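Local atomic coordinates of membrane protein (Acinetobacter baumannii AB307-0294, PDB entry 5DL5), a protein that forms a beta-barrel channel of the OprD porin family in the outer membrane and probably lets small molecules, antibiotics among them, pass into the cell. Residues S56-I61 with M142-F147; D181-G186 with Y306-D311. All coordinates share one frame; numbering follows the deposited sequence.

Contact 1 (S56-I61 with M142-F147)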
loop_
_atom_site.group_PDB
_atom_site.type_symbol
_atom_site.label_atom_id
_atom_site.label_comp_id
_atom_site.label_asym_id
_atom_site.label_seq_id
_atom_site.Cartn_x
_atom_site.Cartn_y
_atom_site.Cartn_z
ATOM N N SER A 56 -14.408 -1.557 12.021
ATOM C CA SER A 56 -13.642 -0.343 12.328
ATOM C C SER A 56 -14.468 0.829 12.031
ATOM O O SER A 56 -15.355 0.788 11.170
ATOM C CB SER A 56 -12.413 -0.228 11.387
ATOM O OG SER A 56 -11.560 -1.217 11.905
ATOM N N ALA A 57 -14.098 1.920 12.687
ATOM C CA ALA A 57 -14.604 3.259 12.324
ATOM C C ALA A 57 -13.364 4.143 12.181
ATOM O O ALA A 57 -12.616 4.316 13.132
ATOM C CB ALA A 57 -15.545 3.843 13.365
ATOM N N ILE A 58 -13.197 4.737 11.007
ATOM C CA ILE A 58 -11.922 5.437 10.704
ATOM C C ILE A 58 -12.299 6.880 10.496
ATOM O O ILE A 58 -13.110 7.176 9.631
ATOM C CB ILE A 58 -11.285 4.894 9.439
ATOM C CG1 ILE A 58 -10.983 3.348 9.632
ATOM C CG2 ILE A 58 -10.038 5.765 9.120
ATOM C CD1 ILE A 58 -11.049 2.553 8.348
ATOM N N VAL A 59 -11.737 7.770 11.300
ATOM C CA VAL A 59 -12.117 9.132 11.237
ATOM C C VAL A 59 -11.056 9.965 10.548
ATOM O O VAL A 59 -9.850 9.768 10.832
ATOM C CB VAL A 59 -12.350 9.660 12.658
ATOM C CG1 VAL A 59 -12.779 11.092 12.578
ATOM C CG2 VAL A 59 -13.511 8.905 13.255
ATOM N N SER A 60 -11.503 10.924 9.719
ATOM C CA SER A 60 -10.601 11.969 9.185
ATOM C C SER A 60 -11.234 13.321 9.271
ATOM O O SER A 60 -12.373 13.484 8.755
ATOM C CB SER A 60 -10.166 11.746 7.712
ATOM O OG SER A 60 -9.331 12.892 7.354
ATOM N N ILE A 61 -10.570 14.265 9.994
ATOM C CA ILE A 61 -11.087 15.662 10.198
ATOM C C ILE A 61 -9.934 16.592 9.838
ATOM O O ILE A 61 -8.738 16.312 10.219
ATOM C CB ILE A 61 -11.595 15.906 11.610
ATOM C CG1 ILE A 61 -12.822 15.066 11.859
ATOM C CG2 ILE A 61 -12.099 17.366 11.850
ATOM C CD1 ILE A 61 -13.171 15.100 13.326
ATOM N N MET A 142 -7.753 -3.338 8.103
ATOM C CA MET A 142 -8.924 -2.704 8.775
ATOM C C MET A 142 -8.833 -1.185 8.884
ATOM O O MET A 142 -9.846 -0.459 8.711
ATOM C CB MET A 142 -9.175 -3.281 10.118
ATOM C CG MET A 142 -9.612 -4.717 10.140
ATOM S SD MET A 142 -11.115 -5.124 9.248
ATOM C CE MET A 142 -12.267 -3.914 9.933
ATOM N N VAL A 143 -7.640 -0.744 9.196
ATOM C CA VAL A 143 -7.385 0.643 9.530
ATOM C C VAL A 143 -6.038 1.093 8.896
ATOM O O VAL A 143 -5.164 0.302 8.688
ATOM C CB VAL A 143 -7.366 0.887 11.073
ATOM C CG1 VAL A 143 -8.746 0.647 11.645
ATOM C CG2 VAL A 143 -6.393 -0.036 11.810
ATOM N N PRO A 144 -5.858 2.413 8.742
ATOM C CA PRO A 144 -4.620 2.911 8.073
ATOM C C PRO A 144 -3.446 2.916 8.950
ATOM O O PRO A 144 -3.503 3.018 10.172
ATOM C CB PRO A 144 -5.007 4.304 7.533
ATOM C CG PRO A 144 -6.340 4.658 8.213
ATOM C CD PRO A 144 -6.891 3.453 8.915
ATOM N N GLU A 145 -2.335 2.711 8.318
ATOM C CA GLU A 145 -1.050 2.900 8.929
ATOM C C GLU A 145 -0.748 4.397 9.082
ATOM O O GLU A 145 -1.089 5.180 8.172
ATOM C CB GLU A 145 0.007 2.192 8.048
ATOM C CG GLU A 145 1.460 2.389 8.483
ATOM C CD GLU A 145 2.453 1.703 7.560
ATOM O OE1 GLU A 145 2.020 1.218 6.474
ATOM O OE2 GLU A 145 3.607 1.521 8.055
ATOM N N TYR A 146 -0.217 4.792 10.253
ATOM C CA TYR A 146 0.072 6.207 10.538
ATOM C C TYR A 146 1.501 6.491 10.656
ATOM O O TYR A 146 2.241 5.771 11.317
ATOM C CB TYR A 146 -0.632 6.761 11.852
ATOM C CG TYR A 146 -2.176 6.657 11.812
ATOM C CD1 TYR A 146 -2.885 7.265 10.832
ATOM C CD2 TYR A 146 -2.908 5.890 12.728
ATOM C CE1 TYR A 146 -4.248 7.192 10.750
ATOM C CE2 TYR A 146 -4.323 5.823 12.691
ATOM C CZ TYR A 146 -4.973 6.448 11.665
ATOM O OH TYR A 146 -6.351 6.489 11.483
ATOM N N PHE A 147 1.919 7.612 10.093
ATOM C CA PHE A 147 3.299 8.095 10.328
ATOM C C PHE A 147 3.276 9.422 11.122
ATOM O O PHE A 147 2.358 10.149 10.967
ATOM C CB PHE A 147 3.975 8.271 8.993
ATOM C CG PHE A 147 4.409 6.969 8.349
ATOM C CD1 PHE A 147 5.663 6.376 8.668
ATOM C CD2 PHE A 147 3.591 6.352 7.446
ATOM C CE1 PHE A 147 6.094 5.248 7.997
ATOM C CE2 PHE A 147 4.006 5.182 6.821
ATOM C CZ PHE A 147 5.230 4.619 7.113
HETATM O O HOH W 1 -7.734 8.112 9.966
#
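Ile58 and Ser56 are the two side chains that strand residues 56-61 turn toward the segment 142-147. The CG1 branch of Ile58 is anti to the carbonyl carbon (chi1 -60°) and carries CD1 to within 3.3 Å of Met142 O, while Ile58 CG1 crosses Val143 CG1 obliquely at 4.0 Å. The other branch, CG2, is anti to the backbone N and meets the proline ring tip to tip, Ile58 CG2 lying 3.9 Å from Pro144 CD. Two residues back, Ser56 OG sits between two methyl groups, 3.4 Å from Met142 CE and the same distance from Val143 CG1. The methionine gets there by bending at both chi2 and chi3, which folds CE back over the serine. No direct hydrogen bond crosses between the segments; the buried hydroxyl of Ser56 is satisfied by Ser81 on strand 70-83.

Strand 50-62 belongs to the wall of the porin barrel, and 142-147 is an inward-folded segment lying against it and running into strand 146-148. Near Val59 and Tyr146 the polar link is a water: it donates to Val59 O at 2.8 Å and, in the plane of the ring at its edge, to Tyr146 OH at 2.6 Å. The same hydroxyl is bonded to Asp79, so the phenol is gripped from the wall on two counts. Pro144 O lies 3.8 Å above the plane of the Tyr146 ring, over its centre, and is itself hydrogen-bonded to Arg109 of strand 106-118. Val143 O is held in turn by Ser173.

Contact 2 (D181-G186 with Y306-D311)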
loop_
_atom_site.group_PDB
_atom_site.type_symbol
_atom_site.label_atom_id
_atom_site.label_comp_id
_atom_site.label_asym_id
_atom_site.label_seq_id
_atom_site.Cartn_x
_atom_site.Cartn_y
_atom_site.Cartn_z
ATOM N N ASP A 181 6.075 -0.946 13.603
ATOM C CA ASP A 181 5.729 -1.407 12.243
ATOM C C ASP A 181 5.122 -2.803 12.349
ATOM O O ASP A 181 4.762 -3.219 13.455
ATOM C CB ASP A 181 7.007 -1.317 11.354
ATOM C CG ASP A 181 8.050 -2.415 11.613
ATOM O OD1 ASP A 181 7.942 -3.297 12.530
ATOM O OD2 ASP A 181 9.049 -2.431 10.840
ATOM N N ALA A 182 5.001 -3.538 11.238
ATOM C CA ALA A 182 4.257 -4.809 11.185
ATOM C C ALA A 182 5.009 -5.805 12.020
ATOM O O ALA A 182 4.405 -6.773 12.490
ATOM C CB ALA A 182 4.132 -5.386 9.739
ATOM N N SER A 183 6.301 -5.618 12.162
ATOM C CA SER A 183 7.046 -6.459 13.052
ATOM C C SER A 183 7.178 -5.952 14.511
ATOM O O SER A 183 7.902 -6.591 15.287
ATOM C CB SER A 183 8.427 -6.711 12.511
ATOM O OG SER A 183 8.364 -7.238 11.184
ATOM N N GLY A 184 6.472 -4.898 14.922
ATOM C CA GLY A 184 6.650 -4.418 16.295
ATOM C C GLY A 184 7.908 -3.550 16.503
ATOM O O GLY A 184 8.188 -3.211 17.611
ATOM N N ARG A 185 8.616 -3.130 15.458
ATOM C CA ARG A 185 9.863 -2.412 15.621
ATOM C C ARG A 185 9.604 -0.931 15.261
ATOM O O ARG A 185 8.821 -0.603 14.338
ATOM C CB ARG A 185 10.941 -3.004 14.699
ATOM C CG ARG A 185 11.483 -4.345 15.227
ATOM C CD ARG A 185 12.602 -4.965 14.409
ATOM N NE ARG A 185 12.231 -5.141 12.978
ATOM C CZ ARG A 185 11.896 -6.277 12.363
ATOM N NH1 ARG A 185 11.778 -7.402 13.040
ATOM N NH2 ARG A 185 11.659 -6.304 11.033
ATOM N N GLY A 186 10.287 -0.026 15.947
ATOM C CA GLY A 186 10.016 1.431 15.746
ATOM C C GLY A 186 10.775 2.036 14.586
ATOM O O GLY A 186 11.691 1.437 14.127
ATOM N N TYR A 306 10.233 -5.292 1.133
ATOM C CA TYR A 306 9.608 -4.081 1.634
ATOM C C TYR A 306 8.804 -4.378 2.928
ATOM O O TYR A 306 8.350 -5.508 3.227
ATOM C CB TYR A 306 8.791 -3.353 0.558
ATOM C CG TYR A 306 7.382 -3.938 0.347
ATOM C CD1 TYR A 306 7.181 -5.089 -0.404
ATOM C CD2 TYR A 306 6.279 -3.398 0.973
ATOM C CE1 TYR A 306 5.916 -5.655 -0.572
ATOM C CE2 TYR A 306 5.064 -3.963 0.830
ATOM C CZ TYR A 306 4.886 -5.102 0.084
ATOM O OH TYR A 306 3.667 -5.720 -0.023
ATOM N N GLY A 307 8.604 -3.351 3.715
ATOM C CA GLY A 307 7.728 -3.531 4.880
ATOM C C GLY A 307 8.389 -4.128 6.075
ATOM O O GLY A 307 7.723 -4.305 7.052
ATOM N N GLN A 308 9.698 -4.344 6.090
ATOM C CA GLN A 308 10.350 -5.035 7.172
ATOM C C GLN A 308 11.169 -4.057 8.055
ATOM O O GLN A 308 11.847 -4.516 8.945
ATOM C CB GLN A 308 11.331 -6.050 6.665
ATOM C CG GLN A 308 10.861 -7.053 5.616
ATOM C CD GLN A 308 9.662 -7.821 6.070
ATOM O OE1 GLN A 308 8.584 -7.753 5.489
ATOM N NE2 GLN A 308 9.801 -8.458 7.110
ATOM N N ASN A 309 11.192 -2.769 7.728
ATOM C CA ASN A 309 12.073 -1.790 8.460
ATOM C C ASN A 309 11.342 -0.462 8.544
ATOM O O ASN A 309 11.890 0.586 8.094
ATOM C CB ASN A 309 13.379 -1.599 7.590
ATOM C CG ASN A 309 14.221 -2.868 7.425
ATOM O OD1 ASN A 309 14.933 -3.182 8.308
ATOM N ND2 ASN A 309 14.116 -3.584 6.307
ATOM N N ALA A 310 10.071 -0.479 8.971
ATOM C CA ALA A 310 9.302 0.697 9.201
ATOM C C ALA A 310 9.224 1.601 7.982
ATOM O O ALA A 310 9.308 2.801 8.071
ATOM C CB ALA A 310 9.803 1.400 10.430
ATOM N N ASP A 311 9.079 0.962 6.829
ATOM C CA ASP A 311 9.224 1.579 5.540
ATOM C C ASP A 311 7.937 1.603 4.718
ATOM O O ASP A 311 8.023 1.807 3.526
ATOM C CB ASP A 311 10.415 0.922 4.716
ATOM C CG ASP A 311 10.244 -0.552 4.527
ATOM O OD1 ASP A 311 9.872 -1.285 5.516
ATOM O OD2 ASP A 311 10.439 -1.056 3.382
HETATM O O HOH W 2 8.231 -4.973 9.824
HETATM O O HOH W 3 5.557 -2.528 8.352
#
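Asp181 reaches from the loop after strand 160-171 to the loop after strand 289-300 through its whole side chain. CB packs on the backbone of the facing segment, 3.7 Å from Ala310 CA. The carboxylate then stands between the backbone N and the carbonyl carbon of its own residue (chi1 75°), the crowded position, which lets its two oxygens serve different loops. OD1 turns back on its own segment: Arg185 N donates to Asp181 OD1 at 3.0 Å from well above the carboxylate plane, and Ser183 N adds a weak bond. OD2 goes across, accepting from Ala310 N at 2.9 Å on its anti lone pair, along a rather bent N-H direction (135°). A water donates weakly to OD2 as well, and also binds Ser183 OG and Gly307 O. Gly307 O takes a second water, which accepts from Ala182 N.

Arg185 makes the other direct bond. Its chain, bent at chi3, lays one guanidinium face over Ser183 CB and sends NH2 to Gln308 O, 2.8 Å away with an angle of 154° at the hydrogen; the oxygen lies almost in the guanidinium plane.

Asp311 serves its own segment with both oxygens: Gly307 N donates to OD2 and Asn309 N to OD1, while OD2 also forms a salt bridge with Arg218. Residues 181-184 form a type I beta turn with Gly184, at positive phi, as its last residue. The arrangement thus joins two loops between barrel strands of an OprD-family porin, each folded round an aspartate.

From the N terminus, strand 50-62, after strand 29-43, enters the barrel wall, and contact 1 closes when the chain, after strands 70-83, 106-118 and 121-125 and the small hairpin 131-136, returns at 142-147. Strands 150-157 and 160-171 follow before residues 181-186 open contact 2, which closes at 306-311, in the loop between strands 289-300 and 332-341. The two closures therefore stand in series, neither nesting nor crossing. Contact 1 joins the wall to an inner segment; contact 2 joins two loops to each other. With centres 18 Å apart they still touch, Phe147 CE1 packing 4.0 Å from Ala310 O, and Glu145 OE1 is bonded to Phe313 N, just beyond the second loop segment.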